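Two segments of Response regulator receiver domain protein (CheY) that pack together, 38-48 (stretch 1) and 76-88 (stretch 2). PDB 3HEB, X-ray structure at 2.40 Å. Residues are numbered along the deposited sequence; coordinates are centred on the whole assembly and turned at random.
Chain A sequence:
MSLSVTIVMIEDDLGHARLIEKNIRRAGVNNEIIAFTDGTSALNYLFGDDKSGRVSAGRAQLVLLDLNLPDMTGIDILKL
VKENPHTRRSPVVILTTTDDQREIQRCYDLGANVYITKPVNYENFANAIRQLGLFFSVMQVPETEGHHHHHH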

# COMPACT_ATOMS: atom_id res chain seq x y z
N ASP A 38 -20.85 8.51 5.58
CA ASP A 38 -20.40 9.70 6.31
C ASP A 38 -19.25 9.29 7.22
O ASP A 38 -19.16 8.13 7.60
CB ASP A 38 -21.54 10.31 7.13
CG ASP A 38 -21.98 9.43 8.28
OD1 ASP A 38 -21.21 9.28 9.25
OD2 ASP A 38 -23.09 8.87 8.20
N GLY A 39 -18.38 10.24 7.55
CA GLY A 39 -17.23 9.94 8.39
C GLY A 39 -17.53 9.64 9.84
O GLY A 39 -16.80 8.89 10.48
N THR A 40 -18.61 10.23 10.37
CA THR A 40 -19.01 10.05 11.76
C THR A 40 -19.28 8.59 12.11
O THR A 40 -18.67 8.03 13.02
CB THR A 40 -20.29 10.86 12.07
OG1 THR A 40 -20.00 12.26 11.99
CG2 THR A 40 -20.83 10.54 13.45
N SER A 41 -20.21 7.99 11.38
CA SER A 41 -20.56 6.60 11.60
C SER A 41 -19.36 5.71 11.33
O SER A 41 -19.18 4.69 12.01
CB SER A 41 -21.72 6.21 10.68
OG SER A 41 -21.43 6.51 9.34
N ALA A 42 -18.55 6.09 10.35
CA ALA A 42 -17.36 5.32 10.00
C ALA A 42 -16.38 5.31 11.18
O ALA A 42 -15.83 4.27 11.52
CB ALA A 42 -16.69 5.90 8.76
N LEU A 43 -16.17 6.47 11.79
CA LEU A 43 -15.28 6.55 12.94
C LEU A 43 -15.92 5.82 14.12
O LEU A 43 -15.23 5.22 14.95
CB LEU A 43 -15.00 8.01 13.32
CG LEU A 43 -14.13 8.81 12.36
CD1 LEU A 43 -14.11 10.28 12.78
CD2 LEU A 43 -12.71 8.25 12.35
N ASN A 44 -17.25 5.87 14.20
CA ASN A 44 -17.97 5.18 15.27
C ASN A 44 -17.65 3.69 15.27
O ASN A 44 -17.31 3.10 16.30
CB ASN A 44 -19.47 5.36 15.09
CG ASN A 44 -20.26 4.40 15.95
OD1 ASN A 44 -20.22 4.46 17.17
ND2 ASN A 44 -20.99 3.48 15.30
N TYR A 45 -17.77 3.08 14.10
CA TYR A 45 -17.51 1.66 13.92
C TYR A 45 -16.06 1.29 14.24
O TYR A 45 -15.79 0.31 14.93
CB TYR A 45 -17.82 1.26 12.47
CG TYR A 45 -17.34 -0.12 12.10
CD1 TYR A 45 -17.98 -1.26 12.61
CD2 TYR A 45 -16.23 -0.30 11.27
CE1 TYR A 45 -17.52 -2.54 12.31
CE2 TYR A 45 -15.76 -1.58 10.96
CZ TYR A 45 -16.41 -2.70 11.49
OH TYR A 45 -15.96 -3.96 11.21
N LEU A 46 -15.14 2.10 13.74
CA LEU A 46 -13.72 1.89 13.92
C LEU A 46 -13.20 2.13 15.34
O LEU A 46 -12.31 1.41 15.80
CB LEU A 46 -12.95 2.80 12.96
CG LEU A 46 -12.30 2.23 11.69
CD1 LEU A 46 -12.97 0.95 11.24
CD2 LEU A 46 -12.35 3.31 10.60
N PHE A 47 -13.73 3.13 16.02
CA PHE A 47 -13.27 3.46 17.36
C PHE A 47 -14.24 3.11 18.49
O PHE A 47 -13.83 3.02 19.65
CB PHE A 47 -12.88 4.94 17.43
CG PHE A 47 -11.76 5.31 16.51
CD1 PHE A 47 -12.02 5.84 15.25
CD2 PHE A 47 -10.44 5.07 16.89
CE1 PHE A 47 -10.97 6.14 14.38
CE2 PHE A 47 -9.38 5.37 16.02
CZ PHE A 47 -9.65 5.90 14.77
N GLY A 48 -15.50 2.91 18.15
CA GLY A 48 -16.49 2.57 19.17
C GLY A 48 -17.06 3.80 19.84
O GLY A 48 -16.61 4.92 19.60
N ASP A 76 -8.63 13.55 8.01
CA ASP A 76 -8.64 13.45 9.46
C ASP A 76 -9.02 12.06 9.95
O ASP A 76 -8.62 11.65 11.03
CB ASP A 76 -9.57 14.52 10.03
CG ASP A 76 -8.99 15.91 9.85
OD1 ASP A 76 -7.84 16.13 10.28
OD2 ASP A 76 -9.67 16.78 9.29
N ILE A 77 -9.78 11.32 9.14
CA ILE A 77 -10.14 9.96 9.51
C ILE A 77 -8.83 9.17 9.46
O ILE A 77 -8.52 8.40 10.36
CB ILE A 77 -11.16 9.34 8.52
CG1 ILE A 77 -12.51 10.07 8.63
CG2 ILE A 77 -11.33 7.86 8.80
CD1 ILE A 77 -13.61 9.51 7.75
N LEU A 78 -8.05 9.41 8.40
CA LEU A 78 -6.76 8.77 8.17
C LEU A 78 -5.82 9.05 9.34
O LEU A 78 -5.18 8.14 9.85
CB LEU A 78 -6.13 9.33 6.88
CG LEU A 78 -4.99 8.63 6.13
CD1 LEU A 78 -4.27 9.68 5.29
CD2 LEU A 78 -4.00 7.97 7.05
N LYS A 79 -5.75 10.32 9.74
CA LYS A 79 -4.88 10.71 10.84
C LYS A 79 -5.23 9.96 12.11
O LYS A 79 -4.35 9.49 12.82
CB LYS A 79 -4.98 12.22 11.09
CG LYS A 79 -4.22 12.68 12.33
CD LYS A 79 -4.10 14.21 12.42
CE LYS A 79 -3.08 14.74 11.42
NZ LYS A 79 -2.89 16.23 11.47
N LEU A 80 -6.53 9.86 12.40
CA LEU A 80 -7.00 9.17 13.60
C LEU A 80 -6.76 7.67 13.57
O LEU A 80 -6.43 7.08 14.60
CB LEU A 80 -8.50 9.43 13.79
CG LEU A 80 -8.93 10.88 14.01
CD1 LEU A 80 -10.43 10.92 14.24
CD2 LEU A 80 -8.20 11.47 15.21
N VAL A 81 -6.92 7.07 12.40
CA VAL A 81 -6.73 5.63 12.22
C VAL A 81 -5.28 5.22 12.38
O VAL A 81 -4.98 4.19 12.99
CB VAL A 81 -7.20 5.17 10.82
CG1 VAL A 81 -6.84 3.70 10.60
CG2 VAL A 81 -8.69 5.38 10.67
N LYS A 82 -4.38 6.03 11.82
CA LYS A 82 -2.95 5.75 11.85
C LYS A 82 -2.21 6.15 13.12
O LYS A 82 -1.02 5.87 13.26
CB LYS A 82 -2.25 6.39 10.64
CG LYS A 82 -2.56 5.70 9.31
CD LYS A 82 -2.15 4.22 9.33
CE LYS A 82 -2.59 3.50 8.07
NZ LYS A 82 -2.25 2.04 8.10
N GLU A 83 -2.92 6.80 14.05
CA GLU A 83 -2.33 7.21 15.31
C GLU A 83 -2.71 6.29 16.47
O GLU A 83 -1.92 6.09 17.38
CB GLU A 83 -2.73 8.66 15.63
CG GLU A 83 -1.68 9.69 15.21
CD GLU A 83 -2.28 11.06 14.95
OE1 GLU A 83 -3.08 11.54 15.78
OE2 GLU A 83 -1.94 11.66 13.91
N ASN A 84 -3.91 5.73 16.41
CA ASN A 84 -4.40 4.82 17.44
C ASN A 84 -3.94 3.38 17.25
O ASN A 84 -4.07 2.80 16.18
CB ASN A 84 -5.93 4.89 17.47
CG ASN A 84 -6.56 3.75 18.27
OD1 ASN A 84 -6.53 2.59 17.85
ND2 ASN A 84 -7.13 4.08 19.43
N PRO A 85 -3.39 2.77 18.31
CA PRO A 85 -2.87 1.39 18.36
C PRO A 85 -3.69 0.26 17.75
O PRO A 85 -3.14 -0.64 17.11
CB PRO A 85 -2.63 1.17 19.85
CG PRO A 85 -2.21 2.53 20.31
CD PRO A 85 -3.21 3.43 19.62
N HIS A 86 -5.01 0.28 17.94
CA HIS A 86 -5.84 -0.80 17.42
C HIS A 86 -6.41 -0.62 16.02
O HIS A 86 -7.28 -1.39 15.61
CB HIS A 86 -7.00 -1.10 18.40
CG HIS A 86 -6.57 -1.18 19.83
ND1 HIS A 86 -6.64 -0.12 20.69
CD2 HIS A 86 -6.04 -2.21 20.55
CE1 HIS A 86 -6.18 -0.47 21.88
NE2 HIS A 86 -5.81 -1.74 21.81
N THR A 87 -5.93 0.38 15.29
CA THR A 87 -6.42 0.63 13.93
C THR A 87 -5.32 1.02 12.96
O THR A 87 -5.49 0.90 11.75
CB THR A 87 -7.47 1.75 13.91
OG1 THR A 87 -6.89 2.96 14.42
CG2 THR A 87 -8.69 1.38 14.73
N ARG A 88 -4.20 1.51 13.48
CA ARG A 88 -3.11 1.95 12.63
C ARG A 88 -2.50 0.88 11.73
O ARG A 88 -2.08 1.18 10.61
CB ARG A 88 -2.00 2.58 13.47
CG ARG A 88 -1.36 1.65 14.48
CD ARG A 88 -0.33 2.42 15.29
NE ARG A 88 0.23 1.64 16.38
CZ ARG A 88 0.98 2.15 17.34
NH1 ARG A 88 1.26 3.45 17.34
NH2 ARG A 88 1.42 1.38 18.33

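Two nearly parallel helices, 39-47 and a second that enters from earlier in the chain at Asp 76, pack side by side with 6° between their N-to-C directions and axes 11.2 Å apart at closest approach. No hydrogen bond crosses between them; the 403 Å² buried in the contact, both sides summed, comes mainly from apolar packing.

Aliphatic side chains make the first group of contacts. Near the start of helix 39-47, Gly 39 lies against Ile 77, whose side chain (chi1 m, chi2 t) extends so that CD1 sits 3.7 Å from Gly 39 CA. A CB on Gly 39 would point toward the second stretch and come 3.1 Å from Ile 77 CD1, so the bare backbone leaves room for the isoleucine. One turn on, Leu 43 (m, t) directs CD2 between two partners, 3.8 Å from Ile 77 CG2 and 4.0 Å from Leu 80 CD1. Leu 46, with chi1 of -104° and chi2 of 24°, both between wells, brings CD2 to 4.2 Å from Val 81 CG2, while its carbonyl, Leu 46 O, lies 3.8 Å from Thr 87 CG2.

The ring of Phe 47 makes the second group. Phe 47 gives up the most surface to the contact, 83 Å². Its CA-to-CB bond points sideways, but with chi1 m the ring reaches the second stretch. Phe 47 CZ lies 3.4 Å from Leu 80 O, 3.8 Å from Leu 80 CB and 4.2 Å from Val 81 CG2; Phe 47 CE2 lies 3.8 Å from both Asn 84 CB and Thr 87 OG1. Leu 80 O, Val 81 N and Asn 84 CB all meet the ring at its edge, near its plane, so the edge abuts backbone atoms of Leu 80 and Val 81 as well as a side-chain carbon.

Polar bonds lie within each stretch and shape the segments that meet. Asp 38 caps the first helix, its OD1 accepting from Ser 41 N at 2.7 Å (169°) and from Ser 41 OG at 2.8 Å. In the second stretch, Thr 87 OG1 donates to Val 81 O at 2.7 Å. This satisfies the hydroxyl beside the phenylalanine ring and ties the segment after the helix back to it, while the threonine methyl remains available to Leu 46. Asn 84 OD1 accepts from His 86 N at 2.8 Å, and it is the CB of this residue, not its amide, that comes nearest the ring. At the end of stretch 1, Gly 48 leaves helical geometry with positive phi; at its backbone angles a CB would jam against the preceding carbonyl oxygen, which calls for glycine.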